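Local coordinates for Non-structural protein 3 (Rice hoja blanca virus, PDB 3AJF) that suppresses RNA-mediated gene silencing in the infected host, presumably by binding double-stranded RNA, and works as a homodimer, at residues Leu8-Leu13 with Leu77-Ser82; Pro16-Ser21 with Gly71-Pro76. All coordinates share one frame; numbering follows the deposited sequence.

Interaction 1: Leu8-Leu13 with Leu77-Ser82; sequences LTCKDL and LTCLVS
C10 and L13, both in touch with C79 of the facing helix, are joined by a pair of backbone hydrogen bonds: C10 N gives to L13 O at 2.8 Å, and L13 N returns to C10 O at 2.9 Å. They close a type I' turn, with K11 and D12 at positive phi as its two corner residues, so 8-13 carries the turn of a beta hairpin with a two-residue loop. No hydrogen bond crosses to 77-82; the link is covalent, the disulfide between C10 SG and C79 SG at 2.1 Å. Its chi3 of -90° is the relaxed torsion of a left-handed bridge. Each sulfur lies anti to its own backbone N (chi1 167° in C10, -170° in C79), and the bridge spans CA atoms 6.4 Å apart. Carbons of K11 and L13 lie against the sulfur of C79: K11 CB is 3.8 Å from C79 SG, with CG and CD of the same extended chain also near it, and L13 CD1 comes to 4.0 Å from C79 SG. L80 has its CB turned from the hairpin, yet its CD2 returns to 4.2 Å from C10 CB. K11 NZ ends 3.9 Å from S82 OG, without a bond; S82 OG is instead hydrogen-bonded to S82 of the second subunit. In this helical domain of the longer NS3 protein, the bridge staples the hairpin of strands 9-10 and 13-14 to buried helix 74-85. Elsewhere on that helix, L77 and V81 pack on helix 49-64 and L80 meets L20 of helix 17-30; T78, V81 and S82 touch S85 of the second subunit.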
loop_
_atom_site.group_PDB
_atom_site.type_symbol
_atom_site.label_atom_id
_atom_site.label_comp_id
_atom_site.label_asym_id
_atom_site.label_seq_id
_atom_site.Cartn_x
_atom_site.Cartn_y
_atom_site.Cartn_z
ATOM N N LEU A 8 -7.147 -15.315 12.263
ATOM C CA LEU A 8 -6.917 -15.108 10.840
ATOM C C LEU A 8 -5.464 -14.699 10.653
ATOM O O LEU A 8 -4.916 -14.021 11.536
ATOM C CB LEU A 8 -7.821 -13.991 10.321
ATOM C CG LEU A 8 -9.321 -14.181 10.516
ATOM C CD1 LEU A 8 -10.050 -12.864 10.208
ATOM C CD2 LEU A 8 -9.811 -15.324 9.626
ATOM N N THR A 9 -4.836 -15.096 9.540
ATOM C CA THR A 9 -3.458 -14.688 9.289
ATOM C C THR A 9 -3.233 -14.041 7.915
ATOM O O THR A 9 -3.893 -14.383 6.931
ATOM C CB THR A 9 -2.418 -15.824 9.515
ATOM O OG1 THR A 9 -2.629 -16.888 8.583
ATOM C CG2 THR A 9 -2.445 -16.358 10.973
ATOM N N CYS A 10 -2.295 -13.102 7.887
ATOM C CA CYS A 10 -1.792 -12.495 6.664
ATOM C C CYS A 10 -0.326 -12.881 6.628
ATOM O O CYS A 10 0.410 -12.515 7.531
ATOM C CB CYS A 10 -1.908 -10.963 6.770
ATOM S SG CYS A 10 -0.994 -10.004 5.494
ATOM N N LYS A 11 0.102 -13.653 5.631
ATOM C CA LYS A 11 1.512 -14.072 5.554
ATOM C C LYS A 11 1.933 -14.726 6.880
ATOM O O LYS A 11 3.039 -14.513 7.371
ATOM C CB LYS A 11 2.417 -12.870 5.240
ATOM C CG LYS A 11 2.410 -12.378 3.772
ATOM C CD LYS A 11 3.276 -11.107 3.669
ATOM C CE LYS A 11 3.714 -10.796 2.230
ATOM N NZ LYS A 11 5.059 -10.082 2.175
ATOM N N ASP A 12 1.022 -15.505 7.460
ATOM C CA ASP A 12 1.245 -16.241 8.711
ATOM C C ASP A 12 1.298 -15.383 9.978
ATOM O O ASP A 12 1.556 -15.896 11.077
ATOM C CB ASP A 12 2.464 -17.188 8.600
ATOM C CG ASP A 12 2.217 -18.349 7.632
ATOM O OD1 ASP A 12 1.165 -19.028 7.742
ATOM O OD2 ASP A 12 3.075 -18.585 6.752
ATOM N N LEU A 13 1.023 -14.086 9.832
ATOM C CA LEU A 13 0.969 -13.162 10.954
ATOM C C LEU A 13 -0.497 -12.952 11.317
ATOM O O LEU A 13 -1.303 -12.628 10.436
ATOM C CB LEU A 13 1.583 -11.808 10.568
ATOM C CG LEU A 13 2.992 -11.708 9.965
ATOM C CD1 LEU A 13 3.282 -10.269 9.469
ATOM C CD2 LEU A 13 4.076 -12.156 10.941
ATOM N N LEU A 77 -1.376 -4.494 10.070
ATOM C CA LEU A 77 -1.952 -3.558 9.129
ATOM C C LEU A 77 -0.979 -3.314 7.976
ATOM O O LEU A 77 -1.385 -3.226 6.820
ATOM C CB LEU A 77 -2.337 -2.250 9.830
ATOM C CG LEU A 77 -3.013 -1.157 8.999
ATOM C CD1 LEU A 77 -4.235 -1.715 8.250
ATOM C CD2 LEU A 77 -3.401 0.009 9.910
ATOM N N THR A 78 0.312 -3.248 8.292
ATOM C CA THR A 78 1.316 -3.107 7.273
ATOM C C THR A 78 1.328 -4.348 6.390
ATOM O O THR A 78 1.506 -4.240 5.163
ATOM C CB THR A 78 2.709 -2.897 7.924
ATOM O OG1 THR A 78 2.703 -1.649 8.631
ATOM C CG2 THR A 78 3.799 -2.872 6.885
ATOM N N CYS A 79 1.156 -5.517 7.001
ATOM C CA CYS A 79 1.040 -6.767 6.241
ATOM C C CYS A 79 -0.082 -6.660 5.210
ATOM O O CYS A 79 0.108 -7.012 4.039
ATOM C CB CYS A 79 0.768 -7.997 7.155
ATOM S SG CYS A 79 0.900 -9.594 6.269
ATOM N N LEU A 80 -1.252 -6.192 5.654
ATOM C CA LEU A 80 -2.411 -6.032 4.763
ATOM C C LEU A 80 -2.087 -5.085 3.587
ATOM O O LEU A 80 -2.381 -5.392 2.408
ATOM C CB LEU A 80 -3.604 -5.496 5.570
ATOM C CG LEU A 80 -4.167 -6.428 6.652
ATOM C CD1 LEU A 80 -5.344 -5.754 7.412
ATOM C CD2 LEU A 80 -4.592 -7.768 6.012
ATOM N N VAL A 81 -1.445 -3.954 3.897
ATOM C CA VAL A 81 -1.061 -3.022 2.852
ATOM C C VAL A 81 -0.143 -3.720 1.843
ATOM O O VAL A 81 -0.351 -3.647 0.619
ATOM C CB VAL A 81 -0.401 -1.717 3.396
ATOM C CG1 VAL A 81 0.221 -0.921 2.234
ATOM C CG2 VAL A 81 -1.409 -0.884 4.023
ATOM N N SER A 82 0.877 -4.381 2.381
ATOM C CA SER A 82 1.915 -4.994 1.598
ATOM C C SER A 82 1.317 -6.089 0.711
ATOM O O SER A 82 1.617 -6.144 -0.513
ATOM C CB SER A 82 3.021 -5.501 2.540
ATOM O OG SER A 82 3.857 -6.411 1.892
#

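Interaction 2: Pro16-Ser21 with Gly71-Pro76; sequences PIDLLS and GHYRLP
L19 and Y73 hold the nearest pair of CA atoms, 6.7 Å apart, where the first turn of helix 17-30 meets 71-76, at the N-terminal end of helix 74-85. P16 occupies the N-cap position of the first helix, its O receiving L19 N at 3.0 Å; in the other segment R74 N bonds to G71 O. No hydrogen bond joins the two segments, which meet through apolar packing, much of it on the Y73 ring. L19 CB sits over the centre of that ring in a CH-pi contact, 4.0 Å from its centroid and only 9° off the normal. Beyond it, L19 CD1 reaches Y73 CD2 at 3.6 Å, as the two side chains run past each other in opposite senses. P16 comes obliquely to the ring, with CG 4.0 Å from Y73 CE1. The chi1 of Y73, -78°, places CG anti to its carbonyl carbon and beside its backbone N. The hydroxyl end of the ring comes to D18, with Y73 OH 3.2 Å from D18 CB. The P76 and P16 side chains cross at about a right angle, with P76 CG 3.7 Å from P16 CD, while P76 CB lies 3.8 Å from L19 CD2. L19 thus touches both Y73, through CB and CD1, and P76, through CD2. The contact joins the N-terminal ends of two helices, partly buried: farther in, L19 packs on L77 of helix 74-85, while L20 touches L8 and I15. R74 NH2 is hydrogen-bonded to L63 O, near the end of helix 49-64, and to F88 O of the second subunit.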
loop_
_atom_site.group_PDB
_atom_site.type_symbol
_atom_site.label_atom_id
_atom_site.label_comp_id
_atom_site.label_asym_id
_atom_site.label_seq_id
_atom_site.Cartn_x
_atom_site.Cartn_y
_atom_site.Cartn_z
ATOM N N PRO A 16 -5.577 -9.128 14.120
ATOM C CA PRO A 16 -6.673 -9.062 15.079
ATOM C C PRO A 16 -7.986 -8.640 14.416
ATOM O O PRO A 16 -8.006 -7.773 13.532
ATOM C CB PRO A 16 -6.193 -8.019 16.103
ATOM C CG PRO A 16 -4.742 -7.921 15.900
ATOM C CD PRO A 16 -4.504 -8.176 14.447
ATOM N N ILE A 17 -9.067 -9.296 14.810
ATOM C CA ILE A 17 -10.391 -9.086 14.185
ATOM C C ILE A 17 -10.932 -7.642 14.359
ATOM O O ILE A 17 -11.574 -7.078 13.439
ATOM C CB ILE A 17 -11.407 -10.204 14.639
ATOM C CG1 ILE A 17 -12.683 -10.195 13.780
ATOM C CG2 ILE A 17 -11.721 -10.090 16.118
ATOM C CD1 ILE A 17 -12.503 -10.801 12.379
ATOM N N ASP A 18 -10.615 -7.028 15.502
ATOM C CA ASP A 18 -10.961 -5.637 15.749
ATOM C C ASP A 18 -10.195 -4.679 14.849
ATOM O O ASP A 18 -10.667 -3.553 14.626
ATOM C CB ASP A 18 -10.742 -5.263 17.203
ATOM C CG ASP A 18 -11.723 -5.996 18.167
ATOM O OD1 ASP A 18 -12.761 -6.542 17.713
ATOM O OD2 ASP A 18 -11.460 -5.989 19.385
ATOM N N LEU A 19 -9.026 -5.115 14.342
ATOM C CA LEU A 19 -8.283 -4.310 13.373
ATOM C C LEU A 19 -9.048 -4.233 12.060
ATOM O O LEU A 19 -9.161 -3.159 11.462
ATOM C CB LEU A 19 -6.852 -4.838 13.132
ATOM C CG LEU A 19 -6.071 -4.170 11.964
ATOM C CD1 LEU A 19 -5.983 -2.607 12.079
ATOM C CD2 LEU A 19 -4.691 -4.721 11.852
ATOM N N LEU A 20 -9.557 -5.366 11.590
ATOM C CA LEU A 20 -10.368 -5.352 10.365
ATOM C C LEU A 20 -11.629 -4.506 10.521
ATOM O O LEU A 20 -12.031 -3.809 9.582
ATOM C CB LEU A 20 -10.700 -6.772 9.883
ATOM C CG LEU A 20 -9.518 -7.641 9.396
ATOM C CD1 LEU A 20 -9.988 -9.088 9.124
ATOM C CD2 LEU A 20 -8.843 -7.060 8.166
ATOM N N SER A 21 -12.248 -4.556 11.697
ATOM C CA SER A 21 -13.411 -3.719 11.983
ATOM C C SER A 21 -13.064 -2.248 11.996
ATOM O O SER A 21 -13.837 -1.418 11.484
ATOM C CB SER A 21 -14.001 -4.061 13.353
ATOM O OG SER A 21 -14.462 -5.385 13.334
ATOM N N GLY A 71 -0.391 -0.008 19.146
ATOM C CA GLY A 71 0.944 -0.457 18.741
ATOM C C GLY A 71 0.953 -1.846 18.107
ATOM O O GLY A 71 1.643 -2.083 17.123
ATOM N N HIS A 72 0.167 -2.765 18.651
ATOM C CA HIS A 72 0.144 -4.127 18.123
ATOM C C HIS A 72 -0.627 -4.265 16.807
ATOM O O HIS A 72 -0.657 -5.330 16.224
ATOM C CB HIS A 72 -0.329 -5.135 19.179
ATOM C CG HIS A 72 -1.771 -5.000 19.559
ATOM N ND1 HIS A 72 -2.262 -3.911 20.250
ATOM C CD2 HIS A 72 -2.823 -5.835 19.375
ATOM C CE1 HIS A 72 -3.559 -4.064 20.444
ATOM N NE2 HIS A 72 -3.923 -5.227 19.933
ATOM N N TYR A 73 -1.233 -3.177 16.343
ATOM C CA TYR A 73 -1.914 -3.182 15.063
ATOM C C TYR A 73 -0.954 -2.854 13.930
ATOM O O TYR A 73 -1.277 -3.117 12.778
ATOM C CB TYR A 73 -3.097 -2.194 15.064
ATOM C CG TYR A 73 -4.363 -2.676 15.781
ATOM C CD1 TYR A 73 -4.362 -3.821 16.604
ATOM C CD2 TYR A 73 -5.555 -1.971 15.646
ATOM C CE1 TYR A 73 -5.523 -4.259 17.234
ATOM C CE2 TYR A 73 -6.715 -2.398 16.286
ATOM C CZ TYR A 73 -6.684 -3.532 17.068
ATOM O OH TYR A 73 -7.831 -3.923 17.690
ATOM N N ARG A 74 0.240 -2.327 14.244
ATOM C CA ARG A 74 1.093 -1.816 13.161
ATOM C C ARG A 74 1.573 -2.893 12.187
ATOM O O ARG A 74 1.569 -2.676 10.965
ATOM C CB ARG A 74 2.281 -0.967 13.672
ATOM C CG ARG A 74 1.887 0.277 14.494
ATOM C CD ARG A 74 3.066 1.240 14.610
ATOM N NE ARG A 74 3.296 1.902 13.328
ATOM C CZ ARG A 74 2.565 2.898 12.838
ATOM N NH1 ARG A 74 1.591 3.436 13.554
ATOM N NH2 ARG A 74 2.844 3.401 11.640
ATOM N N LEU A 75 1.996 -4.025 12.728
ATOM C CA LEU A 75 2.570 -5.095 11.903
ATOM C C LEU A 75 1.498 -5.774 11.028
ATOM O O LEU A 75 1.700 -5.923 9.811
ATOM C CB LEU A 75 3.339 -6.111 12.766
ATOM C CG LEU A 75 3.988 -7.313 12.060
ATOM C CD1 LEU A 75 4.855 -6.855 10.882
ATOM C CD2 LEU A 75 4.806 -8.153 13.032
ATOM N N PRO A 76 0.367 -6.181 11.631
ATOM C CA PRO A 76 -0.691 -6.748 10.783
ATOM C C PRO A 76 -1.256 -5.777 9.735
ATOM O O PRO A 76 -1.563 -6.209 8.621
ATOM C CB PRO A 76 -1.777 -7.177 11.763
ATOM C CG PRO A 76 -1.362 -6.674 13.135
ATOM C CD PRO A 76 0.061 -6.252 13.078
#

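From the N terminus, the chain first makes the hairpin of strands 9-10 and 13-14, then enters helix 17-30, so the first segments of interactions 1 and 2 follow each other closely. Helices 36-44 and 49-64 come next, before helix 74-85 supplies both return segments. Interaction 2 closes the inner loop, from 16-21 to 71-76; interaction 1 closes the outer one around it, from 8-13 to 77-82. With centres 9 Å apart they also touch, through leucine packing and through L8 against I17. Together they tie the hairpin and helix 17-30 to helix 74-85, which also faces the second subunit.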